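Local coordinates for uncharacterized protein (PDB 1L1S) that is of unknown function but belongs to the DsrE/DsrF-like family, whose better-known members take part in sulfur transfer, at residues R68-N74 and V90-G96. Numbering follows the deposited sequence.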
ATOM      1  N   ARG A  68     -13.473  -5.829  12.662  1.00 20.36           N
ATOM      2  CA  ARG A  68     -14.337  -6.398  11.647  1.00 20.41           C
ATOM      3  C   ARG A  68     -13.550  -6.911  10.427  1.00 21.40           C
ATOM      4  O   ARG A  68     -12.925  -6.135   9.696  1.00 19.74           O
ATOM      5  CB  ARG A  68     -15.361  -5.346  11.191  1.00 19.52           C
ATOM      6  CG  ARG A  68     -16.360  -5.858  10.177  1.00 20.21           C
ATOM      7  CD  ARG A  68     -17.181  -4.721   9.559  1.00 21.71           C
ATOM      8  NE  ARG A  68     -18.216  -5.234   8.662  1.00 20.44           N
ATOM      9  CZ  ARG A  68     -18.766  -4.537   7.673  1.00 22.07           C
ATOM     10  NH1 ARG A  68     -18.375  -3.290   7.444  1.00 19.99           N
ATOM     11  NH2 ARG A  68     -19.716  -5.082   6.921  1.00 21.62           N
ATOM     12  N   PHE A  69     -13.585  -8.222  10.212  1.00 21.38           N
ATOM     13  CA  PHE A  69     -12.910  -8.804   9.060  1.00 22.14           C
ATOM     14  C   PHE A  69     -13.943  -8.939   7.944  1.00 23.09           C
ATOM     15  O   PHE A  69     -15.051  -9.416   8.175  1.00 22.35           O
ATOM     16  CB  PHE A  69     -12.319 -10.172   9.406  1.00 21.11           C
ATOM     17  CG  PHE A  69     -11.161 -10.095  10.351  1.00 22.57           C
ATOM     18  CD1 PHE A  69     -11.369  -9.967  11.721  1.00 21.94           C
ATOM     19  CD2 PHE A  69      -9.855 -10.142   9.873  1.00 21.64           C
ATOM     20  CE1 PHE A  69     -10.301  -9.890  12.595  1.00 22.18           C
ATOM     21  CE2 PHE A  69      -8.779 -10.067  10.742  1.00 21.70           C
ATOM     22  CZ  PHE A  69      -9.000  -9.943  12.102  1.00 22.44           C
ATOM     23  N   CYS A  70     -13.564  -8.509   6.745  1.00 24.17           N
ATOM     24  CA  CYS A  70     -14.436  -8.528   5.577  1.00 25.73           C
ATOM     25  C   CYS A  70     -13.861  -9.343   4.425  1.00 26.19           C
ATOM     26  O   CYS A  70     -12.723  -9.133   4.018  1.00 26.29           O
ATOM     27  CB  CYS A  70     -14.674  -7.096   5.099  1.00 26.02           C
ATOM     28  SG  CYS A  70     -15.178  -5.961   6.419  1.00 29.62           S
ATOM     29  N   ALA A  71     -14.663 -10.269   3.906  1.00 27.60           N
ATOM     30  CA  ALA A  71     -14.271 -11.121   2.789  1.00 28.87           C
ATOM     31  C   ALA A  71     -14.944 -10.566   1.538  1.00 30.18           C
ATOM     32  O   ALA A  71     -16.030  -9.992   1.613  1.00 29.73           O
ATOM     33  CB  ALA A  71     -14.719 -12.557   3.042  1.00 29.02           C
ATOM     34  N   CYS A  72     -14.292 -10.732   0.394  1.00 32.60           N
ATOM     35  CA  CYS A  72     -14.809 -10.218  -0.865  1.00 35.50           C
ATOM     36  C   CYS A  72     -15.811 -11.174  -1.502  1.00 38.14           C
ATOM     37  O   CYS A  72     -15.480 -12.319  -1.823  1.00 38.08           O
ATOM     38  CB  CYS A  72     -13.645  -9.959  -1.823  1.00 35.06           C
ATOM     39  SG  CYS A  72     -14.128  -9.171  -3.350  1.00 35.78           S
ATOM     40  N   SER A  73     -17.037 -10.690  -1.678  1.00 40.97           N
ATOM     41  CA  SER A  73     -18.121 -11.479  -2.263  1.00 44.29           C
ATOM     42  C   SER A  73     -17.744 -12.090  -3.613  1.00 46.04           C
ATOM     43  O   SER A  73     -18.171 -13.195  -3.939  1.00 46.28           O
ATOM     44  CB  SER A  73     -19.370 -10.598  -2.424  1.00 45.66           C
ATOM     45  OG  SER A  73     -20.501 -11.332  -2.877  1.00 46.68           O
ATOM     46  N   ASN A  74     -16.935 -11.371  -4.387  1.00 48.42           N
ATOM     47  CA  ASN A  74     -16.507 -11.830  -5.708  1.00 49.73           C
ATOM     48  C   ASN A  74     -15.402 -12.874  -5.623  1.00 50.53           C
ATOM     49  O   ASN A  74     -15.554 -13.999  -6.111  1.00 51.39           O
ATOM     50  CB  ASN A  74     -16.026 -10.637  -6.542  1.00 50.92           C
ATOM     51  CG  ASN A  74     -17.116  -9.591  -6.747  1.00 52.00           C
ATOM     52  OD1 ASN A  74     -16.833  -8.432  -7.063  1.00 51.93           O
ATOM     53  ND2 ASN A  74     -18.373 -10.002  -6.574  1.00 52.18           N
ATOM     54  N   VAL A  90     -16.844 -13.282  10.683  1.00 28.04           N
ATOM     55  CA  VAL A  90     -16.320 -12.657   9.478  1.00 26.41           C
ATOM     56  C   VAL A  90     -17.489 -12.222   8.620  1.00 25.63           C
ATOM     57  O   VAL A  90     -18.400 -13.013   8.360  1.00 26.50           O
ATOM     58  CB  VAL A  90     -15.457 -13.639   8.648  1.00 25.92           C
ATOM     59  CG1 VAL A  90     -14.890 -12.917   7.416  1.00 25.22           C
ATOM     60  CG2 VAL A  90     -14.335 -14.199   9.505  1.00 24.03           C
ATOM     61  N   ASP A  91     -17.461 -10.972   8.175  1.00 24.97           N
ATOM     62  CA  ASP A  91     -18.519 -10.430   7.338  1.00 25.26           C
ATOM     63  C   ASP A  91     -18.114 -10.454   5.880  1.00 24.97           C
ATOM     64  O   ASP A  91     -16.936 -10.538   5.549  1.00 25.73           O
ATOM     65  CB  ASP A  91     -18.847  -8.988   7.728  1.00 26.50           C
ATOM     66  CG  ASP A  91     -19.297  -8.860   9.171  1.00 29.42           C
ATOM     67  OD1 ASP A  91     -19.840  -9.848   9.735  1.00 29.97           O
ATOM     68  OD2 ASP A  91     -19.119  -7.757   9.736  1.00 31.22           O
ATOM     69  N   VAL A  92     -19.104 -10.363   5.013  1.00 24.17           N
ATOM     70  CA  VAL A  92     -18.884 -10.381   3.584  1.00 24.72           C
ATOM     71  C   VAL A  92     -19.305  -9.042   3.000  1.00 24.80           C
ATOM     72  O   VAL A  92     -20.373  -8.518   3.327  1.00 24.54           O
ATOM     73  CB  VAL A  92     -19.710 -11.500   2.909  1.00 24.79           C
ATOM     74  CG1 VAL A  92     -19.469 -11.507   1.416  1.00 26.00           C
ATOM     75  CG2 VAL A  92     -19.327 -12.842   3.488  1.00 25.16           C
ATOM     76  N   VAL A  93     -18.443  -8.471   2.169  1.00 24.29           N
ATOM     77  CA  VAL A  93     -18.749  -7.210   1.514  1.00 24.16           C
ATOM     78  C   VAL A  93     -18.891  -7.564   0.051  1.00 24.21           C
ATOM     79  O   VAL A  93     -18.371  -8.586  -0.392  1.00 24.05           O
ATOM     80  CB  VAL A  93     -17.628  -6.151   1.714  1.00 23.79           C
ATOM     81  CG1 VAL A  93     -17.611  -5.695   3.161  1.00 23.49           C
ATOM     82  CG2 VAL A  93     -16.273  -6.720   1.304  1.00 22.14           C
ATOM     83  N   SER A  94     -19.609  -6.735  -0.694  1.00 24.65           N
ATOM     84  CA  SER A  94     -19.828  -7.004  -2.101  1.00 25.40           C
ATOM     85  C   SER A  94     -18.535  -7.011  -2.915  1.00 25.77           C
ATOM     86  O   SER A  94     -18.416  -7.759  -3.879  1.00 26.03           O
ATOM     87  CB  SER A  94     -20.817  -5.981  -2.671  1.00 26.17           C
ATOM     88  OG  SER A  94     -20.443  -4.659  -2.329  1.00 28.54           O
ATOM     89  N   SER A  95     -17.571  -6.182  -2.520  1.00 25.73           N
ATOM     90  CA  SER A  95     -16.288  -6.079  -3.217  1.00 24.61           C
ATOM     91  C   SER A  95     -15.193  -5.608  -2.270  1.00 23.91           C
ATOM     92  O   SER A  95     -15.356  -4.600  -1.585  1.00 23.66           O
ATOM     93  CB  SER A  95     -16.386  -5.084  -4.366  1.00 25.15           C
ATOM     94  OG  SER A  95     -15.087  -4.709  -4.803  1.00 28.54           O
ATOM     95  N   GLY A  96     -14.077  -6.325  -2.247  1.00 22.94           N
ATOM     96  CA  GLY A  96     -12.976  -5.953  -1.375  1.00 21.95           C
ATOM     97  C   GLY A  96     -12.448  -4.573  -1.714  1.00 21.33           C
ATOM     98  O   GLY A  96     -12.440  -3.688  -0.860  1.00 20.59           O
TER
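Phe69, Ala71 and Ser73 exchange backbone hydrogen bonds with Asp91 and Val93, pairing strand 68-72 with strand 91-93, outermost in this chain's sheet, as the parallel strands of a beta-alpha-beta unit in this DsrE-like fold. The ladder starts with Asp91 N to Phe69 O (2.9 Å), continues with Ala71 N to Asp91 O (2.8 Å) and Val93 N to Ala71 O (2.9 Å), and closes with Ser73 N to Val93 O (2.8 Å). Asp91, Ala71 and Val93 thus each use their own backbone N as donor and their own O as acceptor. On the face bearing Cys70 and Val93, Arg68 NE meets Asp91 OD2 at 2.9 Å in a salt bridge, the oxygen lying 9° from the guanidinium plane and using its anti lone pair. Extended from CG to NE, the arginine chain crosses the aspartate at about a right angle, while NH1 pairs with Glu38. Leucine in place of Arg68 would probably leave both carboxylates, Asp91 and Glu38, without this cationic mate. Cys70 SG lies above one guanidinium face, offset toward its rim, and its CB packs on Val93 CG1. Beyond strand 91-93 the chain returns to Cys72, whose SG, anti to its own backbone N (chi1 -174°), accepts the N-H of Gly96, SG to N 3.1 Å, at an N-H...S angle of 156°.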